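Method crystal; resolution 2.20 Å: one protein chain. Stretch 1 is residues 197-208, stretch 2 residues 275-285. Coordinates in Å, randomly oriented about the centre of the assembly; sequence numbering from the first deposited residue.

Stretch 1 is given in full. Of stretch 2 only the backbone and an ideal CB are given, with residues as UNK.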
# COMPACT_ATOMS: atom_id res chain seq x y z
N TYR B 197 -49.44 30.50 5.49
CA TYR B 197 -48.70 29.33 5.05
C TYR B 197 -48.73 28.21 6.09
O TYR B 197 -48.98 28.43 7.28
CB TYR B 197 -47.24 29.70 4.77
CG TYR B 197 -46.48 30.01 6.04
CD1 TYR B 197 -46.53 31.29 6.60
CD2 TYR B 197 -45.72 29.03 6.67
CE1 TYR B 197 -45.84 31.58 7.76
CE2 TYR B 197 -45.02 29.32 7.84
CZ TYR B 197 -45.09 30.59 8.38
OH TYR B 197 -44.40 30.88 9.53
N ILE B 198 -48.40 27.02 5.61
CA ILE B 198 -48.34 25.82 6.44
C ILE B 198 -47.01 25.81 7.20
O ILE B 198 -45.94 25.83 6.59
CB ILE B 198 -48.50 24.56 5.59
CG1 ILE B 198 -49.86 24.60 4.87
CG2 ILE B 198 -48.36 23.31 6.43
CD1 ILE B 198 -49.86 23.87 3.53
N GLU B 199 -47.09 25.78 8.53
CA GLU B 199 -45.94 25.81 9.43
C GLU B 199 -45.42 24.42 9.80
O GLU B 199 -44.21 24.17 9.77
CB GLU B 199 -46.27 26.57 10.71
CG GLU B 199 -46.86 27.96 10.51
CD GLU B 199 -47.17 28.67 11.83
OE1 GLU B 199 -47.58 28.00 12.80
OE2 GLU B 199 -46.99 29.90 11.91
N ASP B 200 -46.32 23.51 10.19
CA ASP B 200 -45.91 22.22 10.73
C ASP B 200 -46.93 21.15 10.38
O ASP B 200 -48.13 21.41 10.32
CB ASP B 200 -45.73 22.30 12.25
CG ASP B 200 -44.91 21.16 12.81
OD1 ASP B 200 -44.55 20.25 12.03
OD2 ASP B 200 -44.62 21.17 14.03
N ILE B 201 -46.43 19.93 10.15
CA ILE B 201 -47.24 18.75 9.85
C ILE B 201 -46.73 17.60 10.69
O ILE B 201 -45.52 17.32 10.70
CB ILE B 201 -47.16 18.36 8.36
CG1 ILE B 201 -47.46 19.53 7.43
CG2 ILE B 201 -48.07 17.15 8.07
CD1 ILE B 201 -47.03 19.23 6.00
N SER B 202 -47.64 16.89 11.36
CA SER B 202 -47.32 15.63 12.03
C SER B 202 -48.27 14.54 11.55
O SER B 202 -49.49 14.74 11.51
CB SER B 202 -47.40 15.76 13.55
OG SER B 202 -46.70 16.91 13.98
N VAL B 203 -47.70 13.39 11.18
CA VAL B 203 -48.45 12.22 10.73
C VAL B 203 -48.07 11.04 11.60
O VAL B 203 -46.89 10.82 11.88
CB VAL B 203 -48.19 11.91 9.24
CG1 VAL B 203 -49.13 10.82 8.75
CG2 VAL B 203 -48.35 13.17 8.39
N ARG B 204 -49.09 10.31 12.06
CA ARG B 204 -48.93 9.03 12.73
C ARG B 204 -49.91 8.05 12.10
O ARG B 204 -51.00 8.43 11.69
CB ARG B 204 -49.17 9.15 14.24
CG ARG B 204 -48.35 10.29 14.85
CD ARG B 204 -48.43 10.36 16.38
NE ARG B 204 -49.71 10.87 16.89
CZ ARG B 204 -50.34 12.00 16.53
NH1 ARG B 204 -49.82 12.84 15.64
NH2 ARG B 204 -51.51 12.30 17.10
N THR B 205 -49.48 6.80 11.98
CA THR B 205 -50.29 5.80 11.31
C THR B 205 -50.52 4.61 12.23
O THR B 205 -49.69 4.30 13.09
CB THR B 205 -49.63 5.33 10.00
OG1 THR B 205 -48.34 4.75 10.27
CG2 THR B 205 -49.46 6.51 9.04
N THR B 206 -51.68 3.98 12.07
CA THR B 206 -51.98 2.69 12.65
C THR B 206 -52.48 1.79 11.53
O THR B 206 -52.78 2.25 10.42
CB THR B 206 -53.04 2.78 13.77
OG1 THR B 206 -54.23 3.38 13.25
CG2 THR B 206 -52.52 3.62 14.93
N VAL B 207 -52.55 0.49 11.80
CA VAL B 207 -53.01 -0.48 10.81
C VAL B 207 -54.01 -1.41 11.46
O VAL B 207 -53.70 -2.02 12.49
CB VAL B 207 -51.84 -1.29 10.21
CG1 VAL B 207 -52.39 -2.44 9.37
CG2 VAL B 207 -50.95 -0.40 9.37
N ASP B 208 -55.20 -1.51 10.88
CA ASP B 208 -56.20 -2.49 11.30
C ASP B 208 -56.36 -3.53 10.19
O ASP B 208 -56.99 -3.27 9.17
CB ASP B 208 -57.52 -1.83 11.65
CG ASP B 208 -58.35 -2.67 12.60
OD1 ASP B 208 -58.06 -3.90 12.67
OD2 ASP B 208 -59.26 -2.13 13.26
N UNK B 275 -49.16 25.68 -0.64
CA UNK B 275 -49.24 24.28 -1.04
C UNK B 275 -48.03 23.56 -0.44
O UNK B 275 -46.92 24.10 -0.44
CB UNK B 275 -49.28 24.13 -2.56
N UNK B 276 -48.26 22.37 0.11
CA UNK B 276 -47.19 21.55 0.66
C UNK B 276 -47.54 20.08 0.50
O UNK B 276 -48.67 19.68 0.80
CB UNK B 276 -46.94 21.89 2.13
N UNK B 277 -46.56 19.28 0.07
CA UNK B 277 -46.73 17.84 -0.17
C UNK B 277 -45.68 17.06 0.63
O UNK B 277 -44.49 17.10 0.31
CB UNK B 277 -46.62 17.52 -1.66
N UNK B 278 -46.14 16.33 1.65
CA UNK B 278 -45.27 15.58 2.54
C UNK B 278 -45.36 14.09 2.23
O UNK B 278 -46.44 13.50 2.37
CB UNK B 278 -45.63 15.85 4.00
N UNK B 279 -44.26 13.44 1.82
CA UNK B 279 -44.27 11.98 1.75
C UNK B 279 -44.33 11.38 3.14
O UNK B 279 -43.86 11.97 4.11
CB UNK B 279 -43.04 11.46 1.01
N UNK B 280 -44.95 10.20 3.24
CA UNK B 280 -44.95 9.48 4.51
C UNK B 280 -45.22 8.01 4.23
O UNK B 280 -45.60 7.62 3.12
CB UNK B 280 -45.99 10.05 5.48
N UNK B 281 -44.98 7.18 5.24
CA UNK B 281 -45.14 5.75 5.10
C UNK B 281 -46.01 5.17 6.19
O UNK B 281 -45.98 5.62 7.34
CB UNK B 281 -43.77 5.06 5.10
N UNK B 282 -46.79 4.16 5.83
CA UNK B 282 -47.63 3.46 6.78
C UNK B 282 -46.92 2.18 7.19
O UNK B 282 -46.67 1.30 6.36
CB UNK B 282 -49.01 3.17 6.19
N UNK B 283 -46.60 2.08 8.48
CA UNK B 283 -45.93 0.90 9.01
C UNK B 283 -46.00 0.95 10.52
O UNK B 283 -45.94 2.03 11.12
CB UNK B 283 -44.48 0.82 8.53
N UNK B 284 -46.08 -0.22 11.14
CA UNK B 284 -46.20 -0.34 12.58
C UNK B 284 -44.92 -0.90 13.18
O UNK B 284 -44.20 -1.68 12.55
CB UNK B 284 -47.39 -1.23 12.95
N UNK B 285 -44.68 -0.52 14.44
CA UNK B 285 -43.55 -0.99 15.22
C UNK B 285 -44.07 -1.54 16.53
O UNK B 285 -44.82 -0.85 17.23
CB UNK B 285 -42.53 0.13 15.46

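Stretch 1 is strand from Ile198 onward and turns Ile198, Ile201, Val203, Thr205 and Val207 toward stretch 2. The two run in nearly the same direction, their strand axes 18° apart and 8.7 Å apart at closest approach. No hydrogen bond joins them, so side-chain packing makes the contact.

At position 275, CA-to-CB points away and the ideal CB has nothing of stretch 1 within 5.5 Å. The extended backbone (phi/psi -157/137) suits many residues, and stretch 1 does not choose among them. The residue is His275, whose ring nitrogens are hydrogen-bonded elsewhere in the structure.

Position 276 points toward stretch 1, its ideal CB 3.8 Å from Ile198 CD1 and 4.7 Å from Ile201 CD1. Stretch 1 offers two methyl groups here and no polar partner, so a branched aliphatic, leucine or an aromatic would suit. It is Tyr276. Its CB lies 3.8 Å from Ile198 CD1, and with chi1 in the t well the ring runs beside Ile201, bringing CD1 of Tyr276 to 3.5 Å from CD1 of Ile201. The ring thus adds apolar surface, while its hydroxyl is hydrogen-bonded elsewhere.

Position 277 points away, and the strand geometry favours beta-branched residues without demanding one; Thr277 occupies it.

Position 278 again points toward stretch 1, with its ideal CB 4.2 Å from Ile201 CD1. Beyond lie methyls of Ile201 and Val203, which a leucine, isoleucine or methionine could reach. Leu278 does so with one methyl: CD2 is 3.7 Å from Ile201 CG2 and 3.9 Å from Val203 CG2, so a single branch touches both neighbours.

Position 279 is out of reach of stretch 1. Its phi of -69° is compatible with proline, though hardly diagnostic, and the residue is Pro279.

At 280 the CB points toward stretch 1 but stays 4.6 Å from Val203 CG1, leaving room for a large apolar group, aliphatic or aromatic. Phe280, with chi1 in the p well, lays one ring face against Val203: CG1 of Val203 is 4.1 Å from the Phe280 ring centroid, a CH-pi contact. The ring also reaches Thr205, with CE2 of Phe280 4.1 Å from Thr205 CG2.

Position 281 has phi/psi -129/145, which any residue but proline could adopt, so the backbone does not call for glycine. It is Gly281, whose O lies 3.9 Å from Thr205 OG1.

Position 282 points sideways, between Thr205 CG2 (4.4 Å from the ideal CB) and Val207 CG2 (5.2 Å). Valine, isoleucine or leucine would fit. Ile282 uses both of its branches: CG1 is 3.9 Å from Thr205 CG2, and CG2 is 3.7 Å from Val207 CG2.

Position 283 points away and could take a long polar chain; Arg283 is hydrogen-bonded elsewhere through NE and NH2.

Position 284 points sideways, its ideal CB 5.1 Å from Val207 CG2, so valine or threonine would suit. Thr284 sets CG2 3.7 Å from that same Val207 CG2.

Position 285 is out of reach of stretch 1, and its extended backbone (-127/131) suits many residues, beta-branched ones among them; it is Ile285, which makes no contact with stretch 1.

Stretch 2, residues 275-285: HYTLPFGIRTI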
# COMPACT_ATOMS: atom_id res chain seq x y z
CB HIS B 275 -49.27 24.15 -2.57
CG HIS B 275 -49.33 22.75 -3.08
ND1 HIS B 275 -48.93 22.40 -4.36
CD2 HIS B 275 -49.75 21.60 -2.50
CE1 HIS B 275 -49.11 21.10 -4.54
NE2 HIS B 275 -49.60 20.59 -3.42
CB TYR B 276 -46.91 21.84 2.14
CG TYR B 276 -45.56 21.30 2.58
CD1 TYR B 276 -45.40 19.97 2.96
CD2 TYR B 276 -44.42 22.12 2.58
CE1 TYR B 276 -44.15 19.46 3.35
CE2 TYR B 276 -43.16 21.62 2.96
CZ TYR B 276 -43.04 20.30 3.35
OH TYR B 276 -41.82 19.80 3.73
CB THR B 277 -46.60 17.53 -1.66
OG1 THR B 277 -47.52 18.34 -2.39
CG2 THR B 277 -46.89 16.05 -1.93
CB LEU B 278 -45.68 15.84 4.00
CG LEU B 278 -44.88 15.06 5.05
CD1 LEU B 278 -43.49 15.67 5.25
CD2 LEU B 278 -45.65 15.02 6.35
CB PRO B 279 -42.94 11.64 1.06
CG PRO B 279 -42.41 12.97 0.51
CD PRO B 279 -42.98 14.02 1.39
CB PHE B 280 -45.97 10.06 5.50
CG PHE B 280 -47.41 9.76 5.17
CD1 PHE B 280 -48.13 10.58 4.30
CD2 PHE B 280 -48.06 8.67 5.74
CE1 PHE B 280 -49.46 10.30 3.99
CE2 PHE B 280 -49.40 8.38 5.43
CZ PHE B 280 -50.10 9.20 4.56
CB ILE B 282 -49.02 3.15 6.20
CG1 ILE B 282 -49.69 4.44 5.71
CG2 ILE B 282 -49.87 2.43 7.26
CD1 ILE B 282 -50.94 4.21 4.87
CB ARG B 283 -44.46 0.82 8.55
CG ARG B 283 -43.62 2.05 8.87
CD ARG B 283 -42.73 1.79 10.06
NE ARG B 283 -41.99 2.97 10.50
CZ ARG B 283 -42.45 3.84 11.40
NH1 ARG B 283 -43.66 3.68 11.92
NH2 ARG B 283 -41.70 4.87 11.77
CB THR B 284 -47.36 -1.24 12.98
OG1 THR B 284 -47.04 -2.59 12.60
CG2 THR B 284 -48.63 -0.80 12.28
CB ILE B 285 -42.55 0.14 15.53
CG1 ILE B 285 -42.09 0.83 14.26
CG2 ILE B 285 -41.40 -0.42 16.37
CD1 ILE B 285 -41.26 2.06 14.55
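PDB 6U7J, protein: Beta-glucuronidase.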